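Local coordinates for protein membrane-bound protease PH1510 (Pyrococcus horikoshii, PDB 6M4B) that cleaves proteins near hydrophobic or aromatic residues as a membrane-bound serine protease, degrading a stomatin homologue in vitro, and is represented here by its N-terminal protease domain, at residues 185-188 and 194-197; 25-30 and 57-62; 9-14 and 32-37. The protein carries 1 engineered substitution. All blocks are in the same frame, centred on the assembly; numbering follows the deposited sequence.

Contact 1. Residues 185-188 and 194-197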
loop_
_atom_site.group_PDB
_atom_site.type_symbol
_atom_site.label_atom_id
_atom_site.label_comp_id
_atom_site.label_asym_id
_atom_site.label_seq_id
_atom_site.Cartn_x
_atom_site.Cartn_y
_atom_site.Cartn_z
ATOM N N MET A 185 15.754 -3.463 19.598
ATOM C CA MET A 185 15.762 -3.422 18.148
ATOM C C MET A 185 14.843 -2.322 17.597
ATOM O O MET A 185 13.854 -1.901 18.236
ATOM C CB MET A 185 15.781 -4.824 17.466
ATOM C CG MET A 185 14.741 -5.862 17.700
ATOM S SD MET A 185 15.046 -7.253 16.591
ATOM C CE MET A 185 16.296 -8.425 17.188
ATOM N N LYS A 186 15.277 -1.737 16.487
ATOM C CA LYS A 186 14.459 -0.783 15.752
ATOM C C LYS A 186 13.358 -1.464 14.967
ATOM O O LYS A 186 13.513 -2.561 14.476
ATOM C CB LYS A 186 15.305 0.034 14.788
ATOM C CG LYS A 186 16.454 0.727 15.484
ATOM C CD LYS A 186 17.187 1.714 14.598
ATOM C CE LYS A 186 17.055 3.124 15.133
ATOM N NZ LYS A 186 18.318 3.844 14.837
ATOM N N THR A 187 12.240 -0.778 14.835
ATOM C CA THR A 187 11.181 -1.228 13.984
ATOM C C THR A 187 11.736 -1.266 12.569
ATOM O O THR A 187 12.598 -0.481 12.205
ATOM C CB THR A 187 9.950 -0.310 14.054
ATOM O OG1 THR A 187 10.322 1.052 13.788
ATOM C CG2 THR A 187 9.322 -0.406 15.421
ATOM N N LYS A 188 11.254 -2.194 11.773
ATOM C CA LYS A 188 11.788 -2.331 10.436
ATOM C C LYS A 188 11.120 -1.398 9.440
ATOM O O LYS A 188 11.648 -1.166 8.377
ATOM C CB LYS A 188 11.679 -3.792 9.937
ATOM C CG LYS A 188 12.529 -4.812 10.682
ATOM C CD LYS A 188 13.986 -4.462 10.953
ATOM C CE LYS A 188 14.850 -4.146 9.743
ATOM N NZ LYS A 188 15.168 -5.352 8.964
ATOM N N ARG A 194 9.334 7.709 11.928
ATOM C CA ARG A 194 10.543 7.399 12.701
ATOM C C ARG A 194 10.713 5.885 12.904
ATOM O O ARG A 194 9.753 5.162 13.222
ATOM C CB ARG A 194 10.493 8.015 14.116
ATOM C CG ARG A 194 10.291 9.520 14.259
ATOM C CD ARG A 194 11.135 10.073 15.405
ATOM N NE ARG A 194 12.580 9.878 15.144
ATOM C CZ ARG A 194 13.538 9.686 16.066
ATOM N NH1 ARG A 194 13.254 9.648 17.369
ATOM N NH2 ARG A 194 14.804 9.518 15.681
ATOM N N TYR A 195 11.942 5.420 12.841
ATOM C CA TYR A 195 12.244 4.072 13.212
ATOM C C TYR A 195 12.484 3.998 14.730
ATOM O O TYR A 195 13.607 4.167 15.198
ATOM C CB TYR A 195 13.427 3.569 12.410
ATOM C CG TYR A 195 13.185 3.539 10.924
ATOM C CD1 TYR A 195 12.679 2.385 10.297
ATOM C CD2 TYR A 195 13.491 4.639 10.128
ATOM C CE1 TYR A 195 12.465 2.328 8.926
ATOM C CE2 TYR A 195 13.320 4.581 8.750
ATOM C CZ TYR A 195 12.778 3.418 8.165
ATOM O OH TYR A 195 12.562 3.372 6.849
ATOM N N VAL A 196 11.431 3.637 15.456
ATOM C CA VAL A 196 11.405 3.554 16.915
ATOM C C VAL A 196 12.224 2.389 17.451
ATOM O O VAL A 196 12.151 1.300 16.929
ATOM C CB VAL A 196 9.911 3.419 17.388
ATOM C CG1 VAL A 196 9.825 3.145 18.869
ATOM C CG2 VAL A 196 9.152 4.699 17.101
ATOM N N THR A 197 12.985 2.606 18.521
ATOM C CA THR A 197 13.690 1.524 19.235
ATOM C C THR A 197 12.748 0.907 20.268
ATOM O O THR A 197 12.193 1.615 21.058
ATOM C CB THR A 197 15.004 2.029 19.872
ATOM O OG1 THR A 197 15.878 2.483 18.840
ATOM C CG2 THR A 197 15.745 0.892 20.650
#

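Contact 2. Residues 25-30 and 57-62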
loop_
_atom_site.group_PDB
_atom_site.type_symbol
_atom_site.label_atom_id
_atom_site.label_comp_id
_atom_site.label_asym_id
_atom_site.label_seq_id
_atom_site.Cartn_x
_atom_site.Cartn_y
_atom_site.Cartn_z
ATOM N N ASP A 25 -11.497 -6.141 10.812
ATOM C CA ASP A 25 -12.129 -5.454 11.996
ATOM C C ASP A 25 -11.444 -5.857 13.321
ATOM O O ASP A 25 -11.253 -5.011 14.192
ATOM C CB ASP A 25 -13.640 -5.735 12.138
ATOM C CG ASP A 25 -14.463 -5.204 10.994
ATOM O OD1 ASP A 25 -14.179 -4.126 10.443
ATOM O OD2 ASP A 25 -15.441 -5.881 10.653
ATOM N N GLN A 26 -11.035 -7.123 13.421
ATOM C CA GLN A 26 -10.270 -7.598 14.576
ATOM C C GLN A 26 -8.931 -6.832 14.732
ATOM O O GLN A 26 -8.707 -6.243 15.778
ATOM C CB GLN A 26 -10.010 -9.084 14.500
ATOM C CG GLN A 26 -11.272 -9.945 14.506
ATOM C CD GLN A 26 -10.930 -11.419 14.423
ATOM O OE1 GLN A 26 -11.004 -12.038 13.353
ATOM N NE2 GLN A 26 -10.457 -11.971 15.535
ATOM N N PHE A 27 -8.089 -6.799 13.686
ATOM C CA PHE A 27 -6.847 -5.985 13.695
ATOM C C PHE A 27 -7.155 -4.544 13.960
ATOM O O PHE A 27 -6.432 -3.874 14.719
ATOM C CB PHE A 27 -6.075 -6.050 12.354
ATOM C CG PHE A 27 -5.206 -7.265 12.178
ATOM C CD1 PHE A 27 -3.869 -7.223 12.508
ATOM C CD2 PHE A 27 -5.692 -8.417 11.623
ATOM C CE1 PHE A 27 -3.038 -8.313 12.293
ATOM C CE2 PHE A 27 -4.871 -9.522 11.417
ATOM C CZ PHE A 27 -3.535 -9.460 11.744
ATOM N N ASP A 28 -8.199 -4.015 13.324
ATOM C CA ASP A 28 -8.518 -2.585 13.575
ATOM C C ASP A 28 -8.822 -2.330 15.072
ATOM O O ASP A 28 -8.338 -1.341 15.665
ATOM C CB ASP A 28 -9.687 -2.107 12.717
ATOM C CG ASP A 28 -9.962 -0.623 12.851
ATOM O OD1 ASP A 28 -9.042 0.186 13.065
ATOM O OD2 ASP A 28 -11.148 -0.230 12.720
ATOM N N ARG A 29 -9.616 -3.217 15.663
ATOM C CA ARG A 29 -10.059 -3.020 17.051
ATOM C C ARG A 29 -8.868 -3.150 17.998
ATOM O O ARG A 29 -8.617 -2.230 18.785
ATOM C CB ARG A 29 -11.183 -4.015 17.425
ATOM C CG ARG A 29 -11.752 -3.872 18.839
ATOM C CD ARG A 29 -12.933 -4.862 19.111
ATOM N NE ARG A 29 -13.059 -5.131 20.558
ATOM C CZ ARG A 29 -12.399 -6.077 21.242
ATOM N NH1 ARG A 29 -12.615 -6.204 22.551
ATOM N NH2 ARG A 29 -11.529 -6.893 20.650
ATOM N N TYR A 30 -8.131 -4.263 17.884
ATOM C CA TYR A 30 -6.978 -4.530 18.752
ATOM C C TYR A 30 -5.905 -3.418 18.652
ATOM O O TYR A 30 -5.356 -2.953 19.646
ATOM C CB TYR A 30 -6.335 -5.869 18.399
ATOM C CG TYR A 30 -7.136 -7.113 18.722
ATOM C CD1 TYR A 30 -7.798 -7.254 19.941
ATOM C CD2 TYR A 30 -7.189 -8.187 17.826
ATOM C CE1 TYR A 30 -8.510 -8.416 20.248
ATOM C CE2 TYR A 30 -7.891 -9.353 18.122
ATOM C CZ TYR A 30 -8.562 -9.462 19.339
ATOM O OH TYR A 30 -9.268 -10.612 19.658
ATOM N N MET A 57 -4.742 -6.508 2.279
ATOM C CA MET A 57 -4.228 -5.184 1.936
ATOM C C MET A 57 -4.672 -4.121 2.896
ATOM O O MET A 57 -3.852 -3.318 3.278
ATOM C CB MET A 57 -4.531 -4.801 0.470
ATOM C CG MET A 57 -3.595 -5.524 -0.500
ATOM S SD MET A 57 -3.900 -5.056 -2.179
ATOM C CE MET A 57 -3.447 -6.501 -3.081
ATOM N N ASN A 58 -5.931 -4.152 3.335
ATOM C CA ASN A 58 -6.402 -3.215 4.358
ATOM C C ASN A 58 -5.757 -3.498 5.711
ATOM O O ASN A 58 -5.420 -2.548 6.422
ATOM C CB ASN A 58 -7.938 -3.244 4.521
ATOM C CG ASN A 58 -8.682 -2.891 3.230
ATOM O OD1 ASN A 58 -8.289 -1.989 2.496
ATOM N ND2 ASN A 58 -9.764 -3.607 2.963
ATOM N N ILE A 59 -5.516 -4.787 6.032
ATOM C CA ILE A 59 -4.790 -5.098 7.262
ATOM C C ILE A 59 -3.368 -4.547 7.159
ATOM O O ILE A 59 -2.903 -3.815 8.038
ATOM C CB ILE A 59 -4.754 -6.594 7.565
ATOM C CG1 ILE A 59 -6.169 -7.082 7.857
ATOM C CG2 ILE A 59 -3.816 -6.861 8.760
ATOM C CD1 ILE A 59 -6.291 -8.600 7.969
ATOM N N VAL A 60 -2.683 -4.871 6.077
ATOM C CA VAL A 60 -1.313 -4.340 5.900
ATOM C C VAL A 60 -1.275 -2.817 6.071
ATOM O O VAL A 60 -0.404 -2.267 6.758
ATOM C CB VAL A 60 -0.717 -4.734 4.545
ATOM C CG1 VAL A 60 0.505 -3.901 4.219
ATOM C CG2 VAL A 60 -0.363 -6.216 4.553
ATOM N N GLN A 61 -2.215 -2.140 5.438
ATOM C CA GLN A 61 -2.222 -0.683 5.489
ATOM C C GLN A 61 -2.589 -0.166 6.896
ATOM O O GLN A 61 -2.112 0.872 7.319
ATOM C CB GLN A 61 -3.151 -0.072 4.424
ATOM C CG GLN A 61 -2.489 1.119 3.700
ATOM C CD GLN A 61 -3.277 2.375 3.793
ATOM O OE1 GLN A 61 -4.149 2.501 4.648
ATOM N NE2 GLN A 61 -2.960 3.331 2.946
ATOM N N ARG A 62 -3.434 -0.879 7.606
ATOM C CA ARG A 62 -3.724 -0.493 8.999
ATOM C C ARG A 62 -2.458 -0.569 9.879
ATOM O O ARG A 62 -2.176 0.348 10.640
ATOM C CB ARG A 62 -4.801 -1.391 9.575
ATOM C CG ARG A 62 -5.268 -1.037 10.965
ATOM C CD ARG A 62 -5.854 0.348 10.999
ATOM N NE ARG A 62 -6.225 0.721 12.342
ATOM C CZ ARG A 62 -5.497 1.431 13.197
ATOM N NH1 ARG A 62 -4.263 1.862 12.903
ATOM N NH2 ARG A 62 -6.031 1.721 14.388
#

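Contact 3. Residues 9-14 and 32-37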
loop_
_atom_site.group_PDB
_atom_site.type_symbol
_atom_site.label_atom_id
_atom_site.label_comp_id
_atom_site.label_asym_id
_atom_site.label_seq_id
_atom_site.Cartn_x
_atom_site.Cartn_y
_atom_site.Cartn_z
ATOM N N ILE A 9 3.429 -0.571 28.481
ATOM C CA ILE A 9 2.485 -1.643 28.262
ATOM C C ILE A 9 2.675 -2.280 26.871
ATOM O O ILE A 9 2.718 -1.572 25.854
ATOM C CB ILE A 9 1.049 -1.102 28.392
ATOM C CG1 ILE A 9 0.799 -0.718 29.856
ATOM C CG2 ILE A 9 0.035 -2.143 27.956
ATOM C CD1 ILE A 9 -0.381 0.204 30.082
ATOM N N VAL A 10 2.709 -3.606 26.839
ATOM C CA VAL A 10 2.604 -4.343 25.604
ATOM C C VAL A 10 1.308 -5.156 25.600
ATOM O O VAL A 10 1.075 -5.979 26.481
ATOM C CB VAL A 10 3.821 -5.259 25.365
ATOM C CG1 VAL A 10 3.640 -6.098 24.099
ATOM C CG2 VAL A 10 5.068 -4.393 25.199
ATOM N N TYR A 11 0.487 -4.925 24.586
ATOM C CA TYR A 11 -0.709 -5.742 24.390
ATOM C C TYR A 11 -0.377 -6.953 23.546
ATOM O O TYR A 11 0.575 -6.934 22.761
ATOM C CB TYR A 11 -1.823 -4.929 23.779
ATOM C CG TYR A 11 -2.447 -3.961 24.781
ATOM C CD1 TYR A 11 -3.380 -4.412 25.720
ATOM C CD2 TYR A 11 -2.103 -2.617 24.793
ATOM C CE1 TYR A 11 -3.965 -3.546 26.613
ATOM C CE2 TYR A 11 -2.687 -1.734 25.687
ATOM C CZ TYR A 11 -3.616 -2.202 26.592
ATOM O OH TYR A 11 -4.185 -1.338 27.482
ATOM N N VAL A 12 -1.133 -8.019 23.763
ATOM C CA VAL A 12 -1.018 -9.267 23.023
ATOM C C VAL A 12 -2.444 -9.637 22.590
ATOM O O VAL A 12 -3.333 -9.655 23.429
ATOM C CB VAL A 12 -0.411 -10.395 23.875
ATOM C CG1 VAL A 12 -0.334 -11.694 23.117
ATOM C CG2 VAL A 12 0.996 -10.031 24.339
ATOM N N ALA A 13 -2.656 -9.913 21.302
ATOM C CA ALA A 13 -3.908 -10.471 20.845
ATOM C C ALA A 13 -3.650 -11.665 19.969
ATOM O O ALA A 13 -2.522 -11.918 19.550
ATOM C CB ALA A 13 -4.711 -9.432 20.117
ATOM N N GLN A 14 -4.697 -12.415 19.716
ATOM C CA GLN A 14 -4.606 -13.639 18.949
ATOM C C GLN A 14 -5.507 -13.458 17.749
ATOM O O GLN A 14 -6.642 -12.981 17.898
ATOM C CB GLN A 14 -5.109 -14.819 19.727
ATOM C CG GLN A 14 -4.323 -15.181 20.966
ATOM C CD GLN A 14 -4.712 -16.534 21.512
ATOM O OE1 GLN A 14 -4.117 -17.552 21.158
ATOM N NE2 GLN A 14 -5.722 -16.557 22.367
ATOM N N THR A 32 -6.390 -0.317 17.568
ATOM C CA THR A 32 -6.952 0.972 18.041
ATOM C C THR A 32 -6.873 1.057 19.568
ATOM O O THR A 32 -6.398 2.061 20.138
ATOM C CB THR A 32 -8.415 1.210 17.572
ATOM O OG1 THR A 32 -8.477 1.092 16.146
ATOM C CG2 THR A 32 -8.858 2.608 17.949
ATOM N N ILE A 33 -7.261 -0.022 20.219
ATOM C CA ILE A 33 -7.167 -0.093 21.677
ATOM C C ILE A 33 -5.744 0.209 22.149
ATOM O O ILE A 33 -5.524 1.110 22.946
ATOM C CB ILE A 33 -7.638 -1.464 22.208
ATOM C CG1 ILE A 33 -9.150 -1.589 22.038
ATOM C CG2 ILE A 33 -7.281 -1.608 23.688
ATOM C CD1 ILE A 33 -9.698 -2.996 22.230
ATOM N N ALA A 34 -4.775 -0.528 21.613
ATOM C CA ALA A 34 -3.392 -0.353 22.003
ATOM C C ALA A 34 -2.874 1.059 21.731
ATOM O O ALA A 34 -2.081 1.576 22.514
ATOM C CB ALA A 34 -2.524 -1.377 21.281
ATOM N N GLU A 35 -3.273 1.672 20.610
ATOM C CA GLU A 35 -2.896 3.087 20.293
ATOM C C GLU A 35 -3.547 4.064 21.307
ATOM O O GLU A 35 -2.890 4.943 21.843
ATOM C CB GLU A 35 -3.401 3.513 18.891
ATOM C CG GLU A 35 -2.712 2.916 17.673
ATOM C CD GLU A 35 -3.413 3.258 16.352
ATOM O OE1 GLU A 35 -4.667 3.292 16.286
ATOM O OE2 GLU A 35 -2.707 3.451 15.344
ATOM N N GLN A 36 -4.838 3.883 21.569
ATOM C CA GLN A 36 -5.540 4.729 22.557
ATOM C C GLN A 36 -4.906 4.679 23.932
ATOM O O GLN A 36 -4.857 5.712 24.581
ATOM C CB GLN A 36 -7.008 4.361 22.675
ATOM C CG GLN A 36 -7.851 5.037 21.600
ATOM C CD GLN A 36 -9.194 4.347 21.400
ATOM O OE1 GLN A 36 -9.562 3.432 22.155
ATOM N NE2 GLN A 36 -9.951 4.808 20.407
ATOM N N ASP A 37 -4.379 3.513 24.348
ATOM C CA ASP A 37 -3.653 3.399 25.638
ATOM C C ASP A 37 -2.158 3.753 25.566
ATOM O O ASP A 37 -1.455 3.579 26.546
ATOM C CB ASP A 37 -3.856 2.021 26.287
ATOM C CG ASP A 37 -5.355 1.621 26.412
ATOM O OD1 ASP A 37 -6.246 2.485 26.215
ATOM O OD2 ASP A 37 -5.649 0.441 26.720
#

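Contact 1. Residues 185-188 and 194-197
The ring of Tyr195 meets residues 185-188 with its edge: two backbone carbonyl oxygens lie near the ring plane, Thr187 O 3.4 Å from Tyr195 CD1 and Lys188 O 3.6 Å from Tyr195 CE1. Such oxygens suit the weakly positive rim of an aromatic ring. Lys124 of the second subunit makes a cation-pi contact with this ring, and Pro190 of the same chain also touches the Tyr195 side chain. A chi1 of -62° sets CG of Tyr195 beside the backbone N, and CD1 and CE1 then lie along the two carbonyl oxygens.

The two backbones run roughly antiparallel and are joined by a single bridge, at Lys186 and Thr197. The main bond runs from Thr187 N to Val196 O, 3.0 Å long with an N-H...O angle of 157°. Val196 O also receives a CA-H...O contact from Lys186 CA at 3.3 Å, and Met185 O a similar one from Thr197 CA. Thr187 OG1, held between its own N and carbonyl carbon (chi1 54°), accepts a weak bond of 3.3 Å from Val196 N. Threonine suits this spot because one short side chain serves both backbones and still leaves its methyl, CG2, 3.6 Å from Val196 O. Lys186 lays its aliphatic chain across Thr197, with CG 3.8 Å from Thr197 OG1, and then bends so that CE lies 3.6 Å from Tyr195 O.

One good N-H...O bond thus joins the backbones, with a weak one and two CA-H...O contacts as additions, and the Thr187 hydroxyl is shared with Ile189 O. The tyrosine adds a link to Lys124 of the other subunit, the lysine assigned as proton donor/acceptor of an active site whose nucleophile position, Ala83, is an engineered substitution here.

Contact 2. Residues 25-30 and 57-62
Phe27 and Ile59 make the apolar part of the contact between residues 25-30 and 57-62: Ile59 drops its CG2 methyl onto the face of the phenyl ring. This CH-pi contact puts CG2 3.6 Å from the Phe27 ring centroid, almost straight above it. CD1 of Ile59 lies on the same side of the ring, out over the CD2-CE2 rim, 3.7 Å from Phe27 CD2. A beta-branched residue suits the place, since the broad ring gives both branches a surface.

Next to it is a salt bridge between Asp28 and Arg62, the latter about one turn after Ile59. Arg62 NE donates to Asp28 OD1 at 3.0 Å with a nearly straight N-H...O angle of 166°. The oxygen lies in the guanidinium plane and is approached on its anti side, somewhat out of the carboxylate plane; the two flat groups are turned 66° apart, giving a single bond rather than a coplanar pair. A bend at chi2 of Arg62 (61°) folds its chain so that NE faces the aspartate. NH2 forms a salt bridge with Glu35 and a hydrogen bond with Thr32, and these extra bonds fix the guanidinium's rotation.

Helices 21-36 and 53-64 are thus packed side by side. Phe27 also rests on Ile15 of strand 9-16, while Met57 and Val60 meet helix 123-139, and Met57, Asn58 and Gln61 touch the second subunit.

Contact 3. Residues 9-14 and 32-37
Residues 9-14, from strand 9-16, run past the C-terminal end of helix 21-36, and the backbones come nearest at Tyr11 and Ala34, whose CA atoms are 6.5 Å apart. Residues 32-36 form the helix's last turn, closed by a bond from Asp37 N to Ile33 O of 3.0 Å. Asp37 is the first residue to leave helical geometry.

Tyr11 is the side chain that bridges the gap, setting out toward the helix. Its ring lies obliquely against the small methyl of Ala34, with CD2 3.7 Å from Ala34 CB, and an alanine lets the ring come this close to the helix backbone. Ile9, two residues back on the same face of the strand, sets its CG2 over one face of the Tyr11 ring, 3.6 Å above the plane and offset toward the rim. At the far end the phenol OH donates to Asp37 OD2. The modelled separation, 2.4 Å between Tyr11 OH and Asp37 OD2, is too short to be trusted in detail. CG of Asp37 stands beside its backbone N (chi1 -52°), bringing the carboxylate toward the phenol. Ring and carboxylate planes lie 53° apart. Arg206 of strand 204-207 makes a weak hydrogen bond to the same hydroxyl.

Here the strand and helix of a beta-alpha-beta unit, strand 9-16, helix 21-36 and strand 41-47, pack against each other, as expected in the parallel-sheet ClpP/crotonase fold.

In the fold
Along the chain the segments of contacts 2 and 3 interleave, and contact 1 follows both. Contacts 2 and 3 share helix 21-36, their centres 13 Å apart, and they touch: Arg62 NH2 bridges to Glu35 OE1 at 2.8 Å, while Tyr30 packs on Ala13. Helix 21-36 thus packs on strand 9-16 and on helix 53-64 along overlapping parts of its length. Contact 1 lies apart, in the loop between helix 175-182 and strand 204-207, its centre 20 Å from that of contact 2 and 18 Å from that of contact 3. Segment 57-62, through residues other than those facing helix 21-36, and the surface loop of contact 1 both touch the second subunit.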